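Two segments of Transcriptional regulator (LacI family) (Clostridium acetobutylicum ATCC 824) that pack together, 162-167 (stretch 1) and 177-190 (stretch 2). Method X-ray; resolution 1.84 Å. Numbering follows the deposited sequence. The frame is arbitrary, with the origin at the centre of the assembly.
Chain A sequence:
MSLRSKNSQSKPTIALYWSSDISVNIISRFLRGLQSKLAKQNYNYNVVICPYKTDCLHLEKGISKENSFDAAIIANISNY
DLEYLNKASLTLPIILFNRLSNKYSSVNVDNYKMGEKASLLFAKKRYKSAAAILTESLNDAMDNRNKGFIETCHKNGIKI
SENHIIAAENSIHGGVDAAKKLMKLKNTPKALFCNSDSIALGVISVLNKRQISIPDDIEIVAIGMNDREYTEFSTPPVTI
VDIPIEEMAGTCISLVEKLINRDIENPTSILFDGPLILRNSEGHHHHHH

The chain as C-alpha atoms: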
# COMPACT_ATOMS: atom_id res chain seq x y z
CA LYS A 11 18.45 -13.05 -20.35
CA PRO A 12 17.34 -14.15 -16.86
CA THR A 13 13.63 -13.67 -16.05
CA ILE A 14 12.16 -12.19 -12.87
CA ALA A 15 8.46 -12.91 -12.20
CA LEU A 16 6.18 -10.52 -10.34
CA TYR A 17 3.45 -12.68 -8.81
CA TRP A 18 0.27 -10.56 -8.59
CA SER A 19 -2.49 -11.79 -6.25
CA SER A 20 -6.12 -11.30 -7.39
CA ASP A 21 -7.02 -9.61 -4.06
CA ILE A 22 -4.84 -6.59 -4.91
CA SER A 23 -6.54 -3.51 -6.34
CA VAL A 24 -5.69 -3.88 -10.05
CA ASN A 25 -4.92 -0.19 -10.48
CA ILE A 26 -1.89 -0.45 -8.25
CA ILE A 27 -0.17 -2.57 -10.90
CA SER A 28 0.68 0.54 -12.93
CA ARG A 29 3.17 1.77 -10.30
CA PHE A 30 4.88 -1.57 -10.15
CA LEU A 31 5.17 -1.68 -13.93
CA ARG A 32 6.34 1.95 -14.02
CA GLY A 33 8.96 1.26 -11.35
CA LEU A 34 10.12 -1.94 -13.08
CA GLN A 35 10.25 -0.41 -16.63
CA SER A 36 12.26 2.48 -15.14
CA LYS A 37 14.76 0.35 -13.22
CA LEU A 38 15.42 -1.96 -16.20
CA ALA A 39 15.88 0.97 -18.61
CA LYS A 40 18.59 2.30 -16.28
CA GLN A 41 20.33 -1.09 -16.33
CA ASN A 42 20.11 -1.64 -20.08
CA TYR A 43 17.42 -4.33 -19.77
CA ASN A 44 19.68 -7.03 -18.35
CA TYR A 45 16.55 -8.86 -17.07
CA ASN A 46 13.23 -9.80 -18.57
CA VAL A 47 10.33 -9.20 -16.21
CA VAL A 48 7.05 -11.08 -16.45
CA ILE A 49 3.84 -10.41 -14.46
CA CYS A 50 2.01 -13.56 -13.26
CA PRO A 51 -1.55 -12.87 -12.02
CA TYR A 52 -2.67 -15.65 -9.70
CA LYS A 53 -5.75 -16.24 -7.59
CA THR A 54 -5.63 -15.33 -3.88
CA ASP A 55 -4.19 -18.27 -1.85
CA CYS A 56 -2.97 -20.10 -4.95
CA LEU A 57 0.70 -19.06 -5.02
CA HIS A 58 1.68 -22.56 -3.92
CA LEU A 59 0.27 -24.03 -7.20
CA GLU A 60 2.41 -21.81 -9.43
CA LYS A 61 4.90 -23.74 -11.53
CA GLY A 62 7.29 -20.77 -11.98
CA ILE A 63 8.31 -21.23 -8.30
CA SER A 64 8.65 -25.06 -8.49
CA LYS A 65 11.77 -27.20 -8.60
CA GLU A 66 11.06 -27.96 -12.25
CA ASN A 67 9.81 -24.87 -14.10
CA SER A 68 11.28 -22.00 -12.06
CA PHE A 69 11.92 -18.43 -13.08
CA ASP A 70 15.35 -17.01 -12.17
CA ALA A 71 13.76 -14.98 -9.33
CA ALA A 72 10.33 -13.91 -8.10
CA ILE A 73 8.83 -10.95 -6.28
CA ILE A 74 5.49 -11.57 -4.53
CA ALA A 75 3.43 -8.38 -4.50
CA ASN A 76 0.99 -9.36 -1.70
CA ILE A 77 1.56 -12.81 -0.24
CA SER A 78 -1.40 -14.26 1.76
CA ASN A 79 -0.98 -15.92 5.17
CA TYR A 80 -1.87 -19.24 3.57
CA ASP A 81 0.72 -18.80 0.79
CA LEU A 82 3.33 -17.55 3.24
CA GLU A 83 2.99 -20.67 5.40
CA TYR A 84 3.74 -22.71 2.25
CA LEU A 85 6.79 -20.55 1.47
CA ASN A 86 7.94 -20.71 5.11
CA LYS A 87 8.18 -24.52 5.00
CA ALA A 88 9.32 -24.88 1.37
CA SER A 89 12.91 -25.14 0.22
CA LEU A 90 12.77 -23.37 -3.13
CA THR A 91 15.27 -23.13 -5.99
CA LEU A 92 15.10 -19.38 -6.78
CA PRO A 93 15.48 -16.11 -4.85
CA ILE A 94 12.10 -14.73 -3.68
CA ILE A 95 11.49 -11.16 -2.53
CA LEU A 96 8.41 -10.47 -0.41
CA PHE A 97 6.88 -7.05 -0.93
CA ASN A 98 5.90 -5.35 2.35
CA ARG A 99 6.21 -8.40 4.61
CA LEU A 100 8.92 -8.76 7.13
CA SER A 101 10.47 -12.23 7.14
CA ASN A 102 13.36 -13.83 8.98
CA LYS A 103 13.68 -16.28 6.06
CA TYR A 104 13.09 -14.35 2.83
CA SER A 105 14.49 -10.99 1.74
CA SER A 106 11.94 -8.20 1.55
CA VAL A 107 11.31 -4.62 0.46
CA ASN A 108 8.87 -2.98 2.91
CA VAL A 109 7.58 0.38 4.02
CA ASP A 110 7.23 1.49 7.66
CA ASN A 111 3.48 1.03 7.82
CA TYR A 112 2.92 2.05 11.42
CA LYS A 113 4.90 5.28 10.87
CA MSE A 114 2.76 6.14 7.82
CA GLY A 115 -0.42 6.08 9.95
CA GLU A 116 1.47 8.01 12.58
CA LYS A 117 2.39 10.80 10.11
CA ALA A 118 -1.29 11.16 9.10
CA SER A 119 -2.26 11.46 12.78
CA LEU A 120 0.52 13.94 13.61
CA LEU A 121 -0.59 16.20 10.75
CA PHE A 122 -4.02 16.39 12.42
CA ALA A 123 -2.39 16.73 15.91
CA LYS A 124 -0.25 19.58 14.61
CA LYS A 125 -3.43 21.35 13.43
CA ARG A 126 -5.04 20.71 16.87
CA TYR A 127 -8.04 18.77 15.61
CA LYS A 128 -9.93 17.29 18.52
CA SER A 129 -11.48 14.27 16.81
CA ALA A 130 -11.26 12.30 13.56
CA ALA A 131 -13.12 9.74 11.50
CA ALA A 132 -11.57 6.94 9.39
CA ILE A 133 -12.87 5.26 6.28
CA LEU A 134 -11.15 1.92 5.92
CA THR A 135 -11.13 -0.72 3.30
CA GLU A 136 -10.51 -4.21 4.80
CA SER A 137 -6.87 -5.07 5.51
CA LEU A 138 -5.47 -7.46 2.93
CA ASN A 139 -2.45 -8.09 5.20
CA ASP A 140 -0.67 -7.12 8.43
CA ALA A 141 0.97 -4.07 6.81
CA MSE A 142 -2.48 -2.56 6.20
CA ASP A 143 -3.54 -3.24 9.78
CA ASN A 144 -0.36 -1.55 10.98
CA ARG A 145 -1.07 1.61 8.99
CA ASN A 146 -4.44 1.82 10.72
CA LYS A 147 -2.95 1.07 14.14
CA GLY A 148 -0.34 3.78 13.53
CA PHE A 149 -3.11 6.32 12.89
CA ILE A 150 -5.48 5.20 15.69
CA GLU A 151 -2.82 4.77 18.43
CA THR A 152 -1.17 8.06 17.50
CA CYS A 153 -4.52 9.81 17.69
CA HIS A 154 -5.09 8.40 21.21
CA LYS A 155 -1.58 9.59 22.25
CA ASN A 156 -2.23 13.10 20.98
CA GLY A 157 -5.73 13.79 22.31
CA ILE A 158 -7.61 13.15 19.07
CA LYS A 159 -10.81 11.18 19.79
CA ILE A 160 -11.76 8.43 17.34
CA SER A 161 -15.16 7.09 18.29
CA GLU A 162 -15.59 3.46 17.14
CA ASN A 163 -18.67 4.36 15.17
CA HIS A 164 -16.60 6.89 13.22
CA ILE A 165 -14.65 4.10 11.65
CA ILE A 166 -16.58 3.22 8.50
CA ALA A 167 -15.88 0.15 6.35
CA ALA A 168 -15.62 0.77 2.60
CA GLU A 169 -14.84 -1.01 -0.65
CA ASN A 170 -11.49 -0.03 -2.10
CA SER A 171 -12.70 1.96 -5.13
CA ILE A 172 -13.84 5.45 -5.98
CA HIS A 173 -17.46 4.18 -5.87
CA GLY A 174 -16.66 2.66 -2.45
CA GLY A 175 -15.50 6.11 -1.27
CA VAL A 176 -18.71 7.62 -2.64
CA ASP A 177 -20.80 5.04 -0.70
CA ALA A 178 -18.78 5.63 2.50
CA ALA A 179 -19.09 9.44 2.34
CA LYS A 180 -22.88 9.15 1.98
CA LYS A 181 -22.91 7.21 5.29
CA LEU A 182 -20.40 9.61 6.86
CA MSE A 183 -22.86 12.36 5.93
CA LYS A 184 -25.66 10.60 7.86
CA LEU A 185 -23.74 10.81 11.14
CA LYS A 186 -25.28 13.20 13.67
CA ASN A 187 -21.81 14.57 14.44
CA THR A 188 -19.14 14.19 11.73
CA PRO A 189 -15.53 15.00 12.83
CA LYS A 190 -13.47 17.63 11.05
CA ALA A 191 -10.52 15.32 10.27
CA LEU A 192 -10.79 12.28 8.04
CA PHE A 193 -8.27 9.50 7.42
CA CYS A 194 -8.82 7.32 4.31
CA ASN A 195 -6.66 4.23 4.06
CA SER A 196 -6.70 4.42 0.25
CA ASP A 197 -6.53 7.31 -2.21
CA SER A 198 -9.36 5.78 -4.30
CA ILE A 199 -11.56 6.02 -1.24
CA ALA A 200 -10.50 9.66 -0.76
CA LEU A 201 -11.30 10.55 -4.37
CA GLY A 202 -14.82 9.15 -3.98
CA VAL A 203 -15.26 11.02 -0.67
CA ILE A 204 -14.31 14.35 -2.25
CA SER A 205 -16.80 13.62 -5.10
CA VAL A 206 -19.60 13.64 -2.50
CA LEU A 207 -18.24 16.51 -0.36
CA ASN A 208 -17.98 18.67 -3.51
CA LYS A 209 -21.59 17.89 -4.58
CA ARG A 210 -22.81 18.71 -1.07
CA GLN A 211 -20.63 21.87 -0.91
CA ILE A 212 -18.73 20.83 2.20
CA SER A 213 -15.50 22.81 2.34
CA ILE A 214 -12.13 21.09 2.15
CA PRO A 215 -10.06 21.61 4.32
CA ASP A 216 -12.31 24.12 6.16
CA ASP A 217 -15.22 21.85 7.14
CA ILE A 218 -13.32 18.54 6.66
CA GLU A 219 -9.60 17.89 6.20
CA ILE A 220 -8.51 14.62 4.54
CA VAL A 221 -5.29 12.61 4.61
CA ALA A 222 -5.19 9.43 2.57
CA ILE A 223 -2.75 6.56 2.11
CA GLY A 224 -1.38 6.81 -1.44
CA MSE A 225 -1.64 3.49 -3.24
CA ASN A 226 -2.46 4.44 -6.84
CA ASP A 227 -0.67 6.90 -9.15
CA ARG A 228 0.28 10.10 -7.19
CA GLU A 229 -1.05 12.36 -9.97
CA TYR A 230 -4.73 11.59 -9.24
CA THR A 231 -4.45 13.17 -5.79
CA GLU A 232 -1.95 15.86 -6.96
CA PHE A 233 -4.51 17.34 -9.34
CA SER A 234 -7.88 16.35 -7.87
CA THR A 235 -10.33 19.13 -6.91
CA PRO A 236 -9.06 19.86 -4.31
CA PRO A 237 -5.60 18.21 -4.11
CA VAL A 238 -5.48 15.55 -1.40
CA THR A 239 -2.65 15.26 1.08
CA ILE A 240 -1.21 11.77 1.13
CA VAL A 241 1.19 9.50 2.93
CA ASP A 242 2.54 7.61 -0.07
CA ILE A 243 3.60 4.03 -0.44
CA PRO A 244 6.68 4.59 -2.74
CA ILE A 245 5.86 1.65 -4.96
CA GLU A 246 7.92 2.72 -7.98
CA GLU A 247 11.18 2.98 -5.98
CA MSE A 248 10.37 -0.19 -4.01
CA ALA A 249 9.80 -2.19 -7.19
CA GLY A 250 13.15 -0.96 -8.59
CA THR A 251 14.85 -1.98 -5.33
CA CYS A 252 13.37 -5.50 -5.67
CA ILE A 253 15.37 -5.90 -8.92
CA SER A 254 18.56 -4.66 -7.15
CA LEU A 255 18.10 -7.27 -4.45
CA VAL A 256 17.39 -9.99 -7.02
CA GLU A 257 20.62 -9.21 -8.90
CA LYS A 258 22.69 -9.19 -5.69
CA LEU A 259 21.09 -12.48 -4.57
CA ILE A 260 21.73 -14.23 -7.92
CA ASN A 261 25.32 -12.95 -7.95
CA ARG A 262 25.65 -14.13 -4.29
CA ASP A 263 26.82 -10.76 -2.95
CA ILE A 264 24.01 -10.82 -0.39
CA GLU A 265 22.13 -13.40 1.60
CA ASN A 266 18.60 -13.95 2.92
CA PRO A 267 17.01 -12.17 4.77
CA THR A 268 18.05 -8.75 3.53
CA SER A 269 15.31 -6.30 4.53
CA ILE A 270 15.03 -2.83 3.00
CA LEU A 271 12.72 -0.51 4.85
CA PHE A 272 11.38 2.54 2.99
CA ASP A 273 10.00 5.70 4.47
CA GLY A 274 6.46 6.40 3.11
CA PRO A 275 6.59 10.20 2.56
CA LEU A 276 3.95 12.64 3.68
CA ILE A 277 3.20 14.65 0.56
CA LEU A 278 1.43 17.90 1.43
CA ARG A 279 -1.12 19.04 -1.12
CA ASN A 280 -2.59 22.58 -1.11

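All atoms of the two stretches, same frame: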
# COMPACT_ATOMS: atom_id res chain seq x y z
N GLU A 162 -15.56 4.73 17.90
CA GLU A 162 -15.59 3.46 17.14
C GLU A 162 -16.60 3.49 16.01
O GLU A 162 -16.43 2.83 14.99
CB GLU A 162 -15.93 2.32 18.09
CG GLU A 162 -15.63 0.94 17.53
CD GLU A 162 -16.06 -0.16 18.50
OE1 GLU A 162 -16.28 0.16 19.70
OE2 GLU A 162 -16.18 -1.32 18.04
N ASN A 163 -17.67 4.25 16.20
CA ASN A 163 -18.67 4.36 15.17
C ASN A 163 -18.25 5.35 14.09
O ASN A 163 -18.95 5.51 13.08
CB ASN A 163 -20.01 4.76 15.75
CG ASN A 163 -20.01 6.19 16.22
OD1 ASN A 163 -19.19 6.58 17.04
ND2 ASN A 163 -20.93 6.99 15.69
N HIS A 164 -17.13 6.03 14.29
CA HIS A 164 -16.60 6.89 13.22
C HIS A 164 -15.52 6.24 12.41
O HIS A 164 -14.79 6.91 11.73
CB HIS A 164 -16.10 8.23 13.75
CG HIS A 164 -17.19 9.08 14.30
ND1 HIS A 164 -16.94 10.22 15.04
CD2 HIS A 164 -18.54 8.96 14.24
CE1 HIS A 164 -18.09 10.77 15.39
NE2 HIS A 164 -19.07 10.02 14.92
N ILE A 165 -15.42 4.92 12.54
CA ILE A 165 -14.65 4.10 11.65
C ILE A 165 -15.67 3.40 10.76
O ILE A 165 -16.57 2.69 11.24
CB ILE A 165 -13.77 3.11 12.44
CG1 ILE A 165 -12.71 3.88 13.26
CG2 ILE A 165 -13.08 2.16 11.50
CD1 ILE A 165 -12.15 3.10 14.42
N ILE A 166 -15.58 3.66 9.46
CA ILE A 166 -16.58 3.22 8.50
C ILE A 166 -15.90 2.31 7.49
O ILE A 166 -14.90 2.74 6.86
CB ILE A 166 -17.21 4.45 7.77
CG1 ILE A 166 -17.84 5.42 8.78
CG2 ILE A 166 -18.20 4.04 6.70
CD1 ILE A 166 -18.27 6.75 8.19
N ALA A 167 -16.39 1.09 7.35
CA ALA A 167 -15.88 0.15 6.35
C ALA A 167 -16.23 0.68 4.96
O ALA A 167 -17.30 1.31 4.77
CB ALA A 167 -16.45 -1.26 6.55
N ASP A 177 -19.89 5.69 -1.63
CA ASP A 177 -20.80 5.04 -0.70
C ASP A 177 -20.49 5.36 0.78
O ASP A 177 -21.41 5.65 1.58
CB ASP A 177 -20.83 3.54 -0.96
CG ASP A 177 -21.51 3.17 -2.27
OD1 ASP A 177 -22.18 4.02 -2.88
OD2 ASP A 177 -21.32 2.01 -2.71
N ALA A 178 -19.21 5.38 1.13
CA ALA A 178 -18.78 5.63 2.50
C ALA A 178 -19.08 7.08 2.91
O ALA A 178 -19.50 7.32 4.05
CB ALA A 178 -17.27 5.31 2.66
N ALA A 179 -18.86 8.04 2.01
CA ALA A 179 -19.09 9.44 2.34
C ALA A 179 -20.58 9.71 2.57
O ALA A 179 -20.94 10.55 3.40
CB ALA A 179 -18.58 10.34 1.21
N LYS A 180 -21.42 9.01 1.82
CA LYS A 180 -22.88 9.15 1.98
C LYS A 180 -23.31 8.70 3.39
O LYS A 180 -24.17 9.33 4.02
CB LYS A 180 -23.62 8.40 0.88
CG LYS A 180 -23.48 9.05 -0.48
CD LYS A 180 -24.31 8.36 -1.56
CE LYS A 180 -24.11 9.03 -2.92
NZ LYS A 180 -24.99 8.39 -3.98
N LYS A 181 -22.68 7.65 3.90
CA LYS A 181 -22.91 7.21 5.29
C LYS A 181 -22.31 8.19 6.27
O LYS A 181 -22.97 8.58 7.24
CB LYS A 181 -22.30 5.84 5.53
CG LYS A 181 -22.79 4.80 4.62
CD LYS A 181 -22.10 3.47 4.89
CE LYS A 181 -22.47 2.50 3.77
NZ LYS A 181 -21.74 1.22 3.82
N LEU A 182 -21.06 8.59 6.04
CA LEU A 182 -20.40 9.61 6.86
C LEU A 182 -21.33 10.80 7.03
O LEU A 182 -21.45 11.33 8.12
CB LEU A 182 -19.07 10.10 6.24
CG LEU A 182 -18.21 11.11 7.01
CD1 LEU A 182 -17.73 10.52 8.36
CD2 LEU A 182 -17.01 11.62 6.18
N MSE A 183 -21.98 11.19 5.94
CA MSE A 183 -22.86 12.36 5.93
C MSE A 183 -24.14 12.16 6.77
O MSE A 183 -24.77 13.14 7.17
CB MSE A 183 -23.24 12.78 4.51
CG MSE A 183 -22.08 13.26 3.65
SE MSE A 183 -21.34 14.95 4.28
CE MSE A 183 -19.97 14.37 5.54
N LYS A 184 -24.50 10.91 7.02
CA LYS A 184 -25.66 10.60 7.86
C LYS A 184 -25.40 10.69 9.35
O LYS A 184 -26.36 10.75 10.13
CB LYS A 184 -26.23 9.24 7.52
CG LYS A 184 -27.09 9.29 6.32
CD LYS A 184 -27.47 7.94 5.86
CE LYS A 184 -28.14 8.10 4.49
NZ LYS A 184 -28.73 6.83 4.10
N LEU A 185 -24.12 10.71 9.74
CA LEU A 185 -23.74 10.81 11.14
C LEU A 185 -24.28 12.12 11.74
O LEU A 185 -24.28 13.17 11.08
CB LEU A 185 -22.22 10.64 11.33
CG LEU A 185 -21.57 9.26 11.13
CD1 LEU A 185 -20.07 9.35 10.92
CD2 LEU A 185 -21.82 8.33 12.30
N LYS A 186 -24.79 12.03 12.97
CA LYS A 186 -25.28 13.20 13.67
C LYS A 186 -24.17 14.23 13.84
O LYS A 186 -24.39 15.42 13.63
CB LYS A 186 -25.88 12.84 15.03
CG LYS A 186 -27.39 12.71 15.02
CD LYS A 186 -27.86 11.30 14.69
CE LYS A 186 -29.32 11.30 14.30
NZ LYS A 186 -29.52 11.86 12.92
N ASN A 187 -23.01 13.75 14.26
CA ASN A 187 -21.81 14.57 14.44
C ASN A 187 -20.67 13.98 13.63
O ASN A 187 -20.15 12.92 13.99
CB ASN A 187 -21.41 14.61 15.91
CG ASN A 187 -22.41 15.35 16.78
OD1 ASN A 187 -23.14 14.73 17.56
ND2 ASN A 187 -22.45 16.68 16.66
N THR A 188 -20.31 14.62 12.52
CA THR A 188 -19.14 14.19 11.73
C THR A 188 -17.89 15.00 12.13
O THR A 188 -17.94 16.22 12.11
CB THR A 188 -19.36 14.37 10.21
OG1 THR A 188 -19.26 15.77 9.90
CG2 THR A 188 -20.73 13.85 9.77
N PRO A 189 -16.77 14.31 12.48
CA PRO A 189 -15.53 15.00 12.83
C PRO A 189 -15.00 15.87 11.70
O PRO A 189 -15.45 15.77 10.55
CB PRO A 189 -14.54 13.85 13.11
CG PRO A 189 -15.38 12.69 13.45
CD PRO A 189 -16.64 12.85 12.59
N LYS A 190 -14.03 16.71 12.02
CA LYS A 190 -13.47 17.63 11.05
C LYS A 190 -12.17 17.12 10.39
O LYS A 190 -11.63 17.77 9.50
CB LYS A 190 -13.22 18.99 11.70
CG LYS A 190 -14.51 19.78 12.04
CD LYS A 190 -14.16 21.20 12.46
CE LYS A 190 -14.01 22.12 11.24
NZ LYS A 190 -12.75 22.92 11.32
O HOH W 1 -19.25 2.22 3.01

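Two side chains of the first stretch, His-164 and Ile-166, carry most of this contact. Ile-165, between them, is out of reach. The strand runs at 142° to helix 177-182, its axis 9.0 Å away at closest approach, a gap that one branched aliphatic side chain can span.

Ile-166 fills it. With chi1 m and chi2 t, the side chain extends fully and its two ends reach different parts of the second stretch: CG2 of Ile-166 lies 4.3 Å from CB of Ala-178 and 4.3 Å from CD of Lys-181, while CD1 of Ile-166 reaches CD1 of Leu-182 at 3.8 Å and CD1 of Leu-185 at 4.2 Å. Ala-178 is small where the backbones come near, its CA 6.8 Å from CA of Ile-166. The CA-to-CB bond of Leu-182 points sideways to the first stretch, and its t, p conformation still brings a methyl to the isoleucine.

A type I turn runs from Leu-182 to Leu-185, and the CA-to-CB bond of Leu-185 points toward the first stretch. In its m, t rotamer, CD1 of Leu-185 lies 3.7 Å from CD2 of His-164, and CD2 of Leu-185 lies 3.8 Å from ND2 of Asn-163, whose p rotamer brings its amide nearer.

His-164, with chi1 m, lays its ring against the second stretch. CD of Pro-189 sits over one face, 4.0 Å from the centroid of the His-164 ring, a CH-pi contact suited to a rigid proline. NE2 of His-164 approaches O of Asn-187 at 3.2 Å, but the angle is too poor for a hydrogen bond.

No direct hydrogen bond joins the stretches; packing dominates, burying 386 Å². At the exposed margin, Lys-181 extends through m, t, t, t, its aliphatic part beside Ile-166, and its NZ donates to a water at 2.8 Å. That water donates to O of Ala-167, also at 2.8 Å, bridging the stretches.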